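Local coordinates for DNR protein (Pseudomonas aeruginosa, PDB 2Z69), which senses nitric oxide as a CRP-family transcriptional regulator, of which this is the sensor domain with its dimerization helix, at the interface of chains A and B. Sequence-based numbering; all coordinates share one arbitrary frame. Chains: chain A/B, DNR protein.

Contact 1: the interface of chains A and B. Residues chain A 123-124, 126-127, 130-131, 134; chain B 123-124, 126-127, 130-131.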
# COMPACT_ATOMS: atom_id res chain seq x y z
N LEU A 123 -6.43 -12.60 1.63
CA LEU A 123 -6.37 -11.23 1.12
C LEU A 123 -6.78 -11.17 -0.36
O LEU A 123 -7.45 -10.23 -0.77
CB LEU A 123 -4.95 -10.70 1.30
CG LEU A 123 -4.66 -9.27 0.84
CD1 LEU A 123 -5.67 -8.33 1.50
CD2 LEU A 123 -3.23 -8.93 1.25
N GLN A 124 -6.38 -12.17 -1.14
CA GLN A 124 -6.77 -12.30 -2.55
C GLN A 124 -8.29 -12.20 -2.80
O GLN A 124 -8.71 -11.89 -3.91
CB GLN A 124 -6.26 -13.63 -3.18
CG GLN A 124 -4.88 -13.54 -3.77
CD GLN A 124 -4.62 -14.54 -4.90
OE1 GLN A 124 -4.22 -14.15 -6.01
NE2 GLN A 124 -4.83 -15.81 -4.63
N ASN A 126 -10.60 -10.43 -0.59
CA ASN A 126 -11.13 -9.56 0.46
C ASN A 126 -10.77 -8.10 0.19
O ASN A 126 -9.73 -7.62 0.62
CB ASN A 126 -10.61 -10.04 1.83
CG ASN A 126 -11.43 -9.49 2.99
OD1 ASN A 126 -11.90 -10.25 3.83
ND2 ASN A 126 -11.58 -8.18 3.06
N THR A 127 -11.62 -7.40 -0.56
CA THR A 127 -11.28 -6.03 -0.92
C THR A 127 -11.25 -5.09 0.30
O THR A 127 -10.29 -4.33 0.43
CB THR A 127 -12.17 -5.46 -2.04
OG1 THR A 127 -12.58 -6.51 -2.92
CG2 THR A 127 -11.39 -4.43 -2.85
N ALA A 130 -7.78 -5.51 1.68
CA ALA A 130 -6.82 -4.90 0.75
C ALA A 130 -6.84 -3.35 0.84
O ALA A 130 -5.80 -2.70 0.77
CB ALA A 130 -7.11 -5.33 -0.67
N LEU A 131 -8.02 -2.77 1.06
CA LEU A 131 -8.14 -1.31 1.16
C LEU A 131 -7.54 -0.81 2.47
O LEU A 131 -6.71 0.10 2.47
CB LEU A 131 -9.59 -0.88 1.07
CG LEU A 131 -10.31 -1.18 -0.23
CD1 LEU A 131 -11.76 -0.72 -0.15
CD2 LEU A 131 -9.59 -0.59 -1.43
N LEU A 134 -3.93 -0.83 2.32
CA LEU A 134 -3.50 0.32 1.52
C LEU A 134 -3.42 1.62 2.33
O LEU A 134 -2.55 2.44 2.09
CB LEU A 134 -4.38 0.51 0.28
CG LEU A 134 -4.04 -0.30 -0.97
CD1 LEU A 134 -5.21 -0.31 -1.96
CD2 LEU A 134 -2.81 0.24 -1.69
N LEU B 123 -11.80 0.93 -7.38
CA LEU B 123 -10.90 0.14 -6.57
C LEU B 123 -11.67 -0.65 -5.53
O LEU B 123 -11.38 -1.82 -5.30
CB LEU B 123 -9.86 1.06 -5.92
CG LEU B 123 -8.66 0.45 -5.21
CD1 LEU B 123 -7.97 -0.48 -6.14
CD2 LEU B 123 -7.73 1.58 -4.82
N GLN B 124 -12.65 -0.01 -4.90
CA GLN B 124 -13.47 -0.65 -3.88
C GLN B 124 -14.21 -1.90 -4.35
O GLN B 124 -14.68 -2.67 -3.52
CB GLN B 124 -14.45 0.34 -3.27
CG GLN B 124 -13.77 1.49 -2.53
CD GLN B 124 -14.75 2.58 -2.17
OE1 GLN B 124 -15.94 2.32 -1.97
NE2 GLN B 124 -14.26 3.82 -2.09
N ASN B 126 -12.59 -3.85 -7.10
CA ASN B 126 -11.62 -4.56 -7.92
C ASN B 126 -10.48 -5.02 -7.02
O ASN B 126 -9.50 -4.30 -6.85
CB ASN B 126 -11.11 -3.67 -9.06
CG ASN B 126 -10.42 -4.48 -10.17
OD1 ASN B 126 -10.71 -4.30 -11.35
ND2 ASN B 126 -9.52 -5.36 -9.79
N THR B 127 -10.61 -6.22 -6.44
CA THR B 127 -9.53 -6.78 -5.59
C THR B 127 -8.19 -6.88 -6.32
O THR B 127 -7.21 -6.42 -5.78
CB THR B 127 -9.87 -8.13 -4.98
OG1 THR B 127 -11.29 -8.25 -4.86
CG2 THR B 127 -9.25 -8.27 -3.60
N ALA B 130 -6.65 -3.48 -6.32
CA ALA B 130 -6.21 -3.16 -4.96
C ALA B 130 -4.88 -3.83 -4.64
O ALA B 130 -3.96 -3.18 -4.17
CB ALA B 130 -7.27 -3.52 -3.95
N LEU B 131 -4.79 -5.14 -4.93
CA LEU B 131 -3.57 -5.92 -4.69
C LEU B 131 -2.37 -5.44 -5.50
O LEU B 131 -1.24 -5.46 -4.99
CB LEU B 131 -3.82 -7.42 -4.96
CG LEU B 131 -4.88 -8.09 -4.07
CD1 LEU B 131 -4.78 -9.60 -4.20
CD2 LEU B 131 -4.78 -7.65 -2.59
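In regulators of the CRP family the sensor domains pair through a long dimerization helix, and this patch is the N-terminal start of that pairing, where helix 127-141 of chain A packs in parallel, at an inclined angle, against its counterpart, helix 127-140 of chain B, about a two-fold axis. The tight part lies on the axis. A:Ala130 and B:Ala130 face each other methyl to methyl, CB to CB at 3.8 Å; a side chain of one carbon lets the two backbones come close here. One turn earlier the two threonines cross obliquely and join hydroxyl to hydroxyl, A:Thr127 OG1 to B:Thr127 OG1 at 2.9 Å, the donor being undecided. Both hydroxyls sit anti to their own carbonyl carbon and beside the backbone N (chi1 -31° in A:Thr127), which turns them inward to the axis. Threonine suits the place because it is small and branched: it gives a hydroxyl to the axis while its methyl fills the space against the partner's 123-124 backbone, CG2 of A:Thr127 lying 3.6 Å from the carbonyl O of B:Leu123 and close by that of B:Gln124.

Flanking the axis, each Leu131 has CG anti to the carbonyl carbon and forks over the 123-124 turn of the other chain. B:Leu131 places CD2 3.8 Å from CG of A:Leu123, the two leucines sliding past each other in opposite directions, and the same CD2 touches the A:Ala130 methyl. Its other branch, CD1, lies 3.7 Å from CA of A:Gln124, crossing that side chain at about a right angle. The twin repeats this with much the same spacing, A:Leu131 CD2 being 4.0 Å from B:Leu123 CG.

Toward the rim contact thins. The glutamines meet the leucines through CA and CG, and their chains run outward, extended beyond CG. A:Asn126 and B:Asn126, just before helix 127-141 and its counterpart, lose almost no surface to the opposite chain.

Contact 2: the interface of chains A and B. Residues chain A 47, 66, 86-91, 140; chain B 150-153.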
# COMPACT_ATOMS: atom_id res chain seq x y z
N PHE A 47 11.61 -15.44 16.59
CA PHE A 47 12.32 -15.54 15.32
C PHE A 47 13.56 -14.65 15.40
O PHE A 47 13.65 -13.72 16.23
CB PHE A 47 11.42 -15.22 14.09
CG PHE A 47 10.90 -13.79 14.05
CD1 PHE A 47 9.58 -13.51 14.32
CD2 PHE A 47 11.76 -12.71 13.78
CE1 PHE A 47 9.11 -12.20 14.30
CE2 PHE A 47 11.30 -11.41 13.77
CZ PHE A 47 9.99 -11.14 14.03
N ILE A 66 11.49 -6.10 20.08
CA ILE A 66 11.91 -6.24 18.69
C ILE A 66 12.94 -5.18 18.40
O ILE A 66 12.69 -4.00 18.64
CB ILE A 66 10.74 -6.09 17.67
CG1 ILE A 66 9.59 -7.04 18.05
CG2 ILE A 66 11.25 -6.34 16.24
CD1 ILE A 66 8.26 -6.82 17.26
N THR A 86 -0.17 -7.24 16.89
CA THR A 86 0.51 -8.19 15.97
C THR A 86 1.90 -7.70 15.72
O THR A 86 2.21 -6.55 16.03
CB THR A 86 -0.15 -8.27 14.58
OG1 THR A 86 -0.52 -6.94 14.14
CG2 THR A 86 -1.36 -9.18 14.61
N PHE A 87 2.78 -8.59 15.24
CA PHE A 87 4.09 -8.18 14.80
C PHE A 87 4.59 -9.04 13.69
O PHE A 87 4.16 -10.20 13.54
CB PHE A 87 5.12 -8.08 15.95
CG PHE A 87 5.36 -9.37 16.70
CD1 PHE A 87 4.53 -9.74 17.74
CD2 PHE A 87 6.46 -10.17 16.40
CE1 PHE A 87 4.76 -10.89 18.45
CE2 PHE A 87 6.69 -11.33 17.09
CZ PHE A 87 5.84 -11.70 18.11
N ALA A 88 5.46 -8.45 12.87
CA ALA A 88 6.06 -9.13 11.73
C ALA A 88 5.13 -9.23 10.52
O ALA A 88 5.50 -9.86 9.52
CB ALA A 88 6.55 -10.54 12.13
N GLU A 89 3.93 -8.64 10.61
CA GLU A 89 3.01 -8.66 9.46
C GLU A 89 3.54 -7.79 8.31
O GLU A 89 3.20 -8.00 7.16
CB GLU A 89 1.56 -8.29 9.85
CG GLU A 89 1.34 -6.83 10.12
CD GLU A 89 1.52 -6.43 11.58
OE1 GLU A 89 2.08 -7.20 12.38
OE2 GLU A 89 1.09 -5.33 11.93
N ALA A 90 4.43 -6.87 8.63
CA ALA A 90 5.08 -6.06 7.58
C ALA A 90 5.96 -6.87 6.63
O ALA A 90 6.15 -6.46 5.51
CB ALA A 90 5.86 -4.91 8.17
N MET A 91 6.47 -8.03 7.06
CA MET A 91 7.24 -8.91 6.16
C MET A 91 6.51 -9.36 4.88
O MET A 91 7.15 -9.62 3.84
CB MET A 91 7.74 -10.16 6.88
CG MET A 91 8.80 -9.95 7.94
SD MET A 91 10.22 -8.95 7.45
CE MET A 91 10.71 -9.63 5.86
N ARG A 140 2.39 5.21 6.20
CA ARG A 140 3.84 5.02 6.18
C ARG A 140 4.53 5.81 5.06
O ARG A 140 5.58 6.42 5.29
CB ARG A 140 4.18 3.54 6.12
CG ARG A 140 3.95 2.87 7.46
CD ARG A 140 3.55 1.43 7.29
NE ARG A 140 4.67 0.53 7.50
CZ ARG A 140 5.04 0.07 8.69
NH1 ARG A 140 6.07 -0.76 8.80
NH2 ARG A 140 4.38 0.45 9.78
N THR B 150 10.04 -0.47 11.89
CA THR B 150 9.03 -1.40 12.41
C THR B 150 8.77 -2.55 11.44
O THR B 150 8.93 -2.40 10.23
CB THR B 150 7.66 -0.71 12.63
OG1 THR B 150 7.84 0.62 13.12
CG2 THR B 150 6.85 -1.49 13.63
N LEU B 151 8.36 -3.69 11.98
CA LEU B 151 7.85 -4.77 11.13
C LEU B 151 6.35 -5.05 11.32
O LEU B 151 5.85 -6.12 10.99
CB LEU B 151 8.70 -6.04 11.25
CG LEU B 151 9.11 -6.51 12.64
CD1 LEU B 151 7.97 -6.39 13.66
CD2 LEU B 151 9.61 -7.93 12.50
N SER B 152 5.64 -4.06 11.85
CA SER B 152 4.21 -4.10 12.00
C SER B 152 3.59 -3.10 11.02
O SER B 152 4.30 -2.33 10.36
CB SER B 152 3.83 -3.77 13.44
OG SER B 152 2.56 -4.30 13.77
N LEU B 153 2.26 -3.13 10.92
CA LEU B 153 1.51 -2.19 10.08
C LEU B 153 0.80 -1.16 10.96
O LEU B 153 1.39 -0.60 11.89
CB LEU B 153 0.51 -2.93 9.17
CG LEU B 153 0.84 -3.43 7.75
CD1 LEU B 153 0.46 -2.40 6.71
CD2 LEU B 153 2.28 -3.82 7.55
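B:Leu151, near the end of the truncated sensor-domain chain B, hides the most surface (107 Å²) of the residues where this segment docks on the cyclic nucleotide-binding-type beta-barrel of chain A. Its CG takes the crowded position between backbone N and carbonyl carbon (chi1 45°), and the forked end enters an apolar pocket. CD1 meets A:Ile66 tip to tip, 3.6 Å from its CD1, while CD2 meets the ring atom CZ of A:Phe47 at the same distance. A branched aliphatic end can thus fill two sides of the pocket at once, with A:Ala88 beneath it. Its carbonyl O accepts from the backbone N of A:Ala90 at 2.9 Å, the donor standing above the carbonyl plane near the start of the 3-10 helix 89-93.

A:Arg140, on helix 127-141, reaches the segment from the other side. Bent at chi2 and chi3, it brings NH1 and NH2 each 2.8 Å from the carbonyl O of B:Ser152, which stands over the guanidinium face; B:Thr150 O lies at the edge, in plane. Neither N-H points at the B:Ser152 oxygen, so the attraction is likely electrostatic, and a broad, flat, positive group suits these carbonyls.

B:Ser152 turns its hydroxyl anti to the backbone N (chi1 -156°). Its one hydrogen must be shared or alternate between OE2 of A:Glu89, 2.6 Å from OG and the stronger partner, and the A:Thr86 O, 3.2 Å from OG and approached from above the carbonyl plane. OE2 also accepts the backbone N of B:Leu153 at 2.7 Å (162° at H). Both donors come from above the carboxylate plane, which would tend to stabilise a charged glutamate.

Here the site clasps one chain end to the partner's barrel; the docking may depend on the truncation, and the structure alone does not show whether it persists in the whole protein.

Contact 1 and contact 2 lie about 20 Å apart, measured between the centres of their C-alpha atoms, and share no residue. Helix 127-141 of chain A nevertheless serves both: its first turns build contact 1, and A:Arg140 near its far end belongs to contact 2. The first is a symmetric, parallel helix pairing on the two-fold axis; the second is an off-axis docking of a chain end, present twice in the dimer. In this truncated form they tie the subunits at both ends of the helix. A change in one barrel might be felt by the partner's chain, which naturally continues toward the predicted DNA-binding domain.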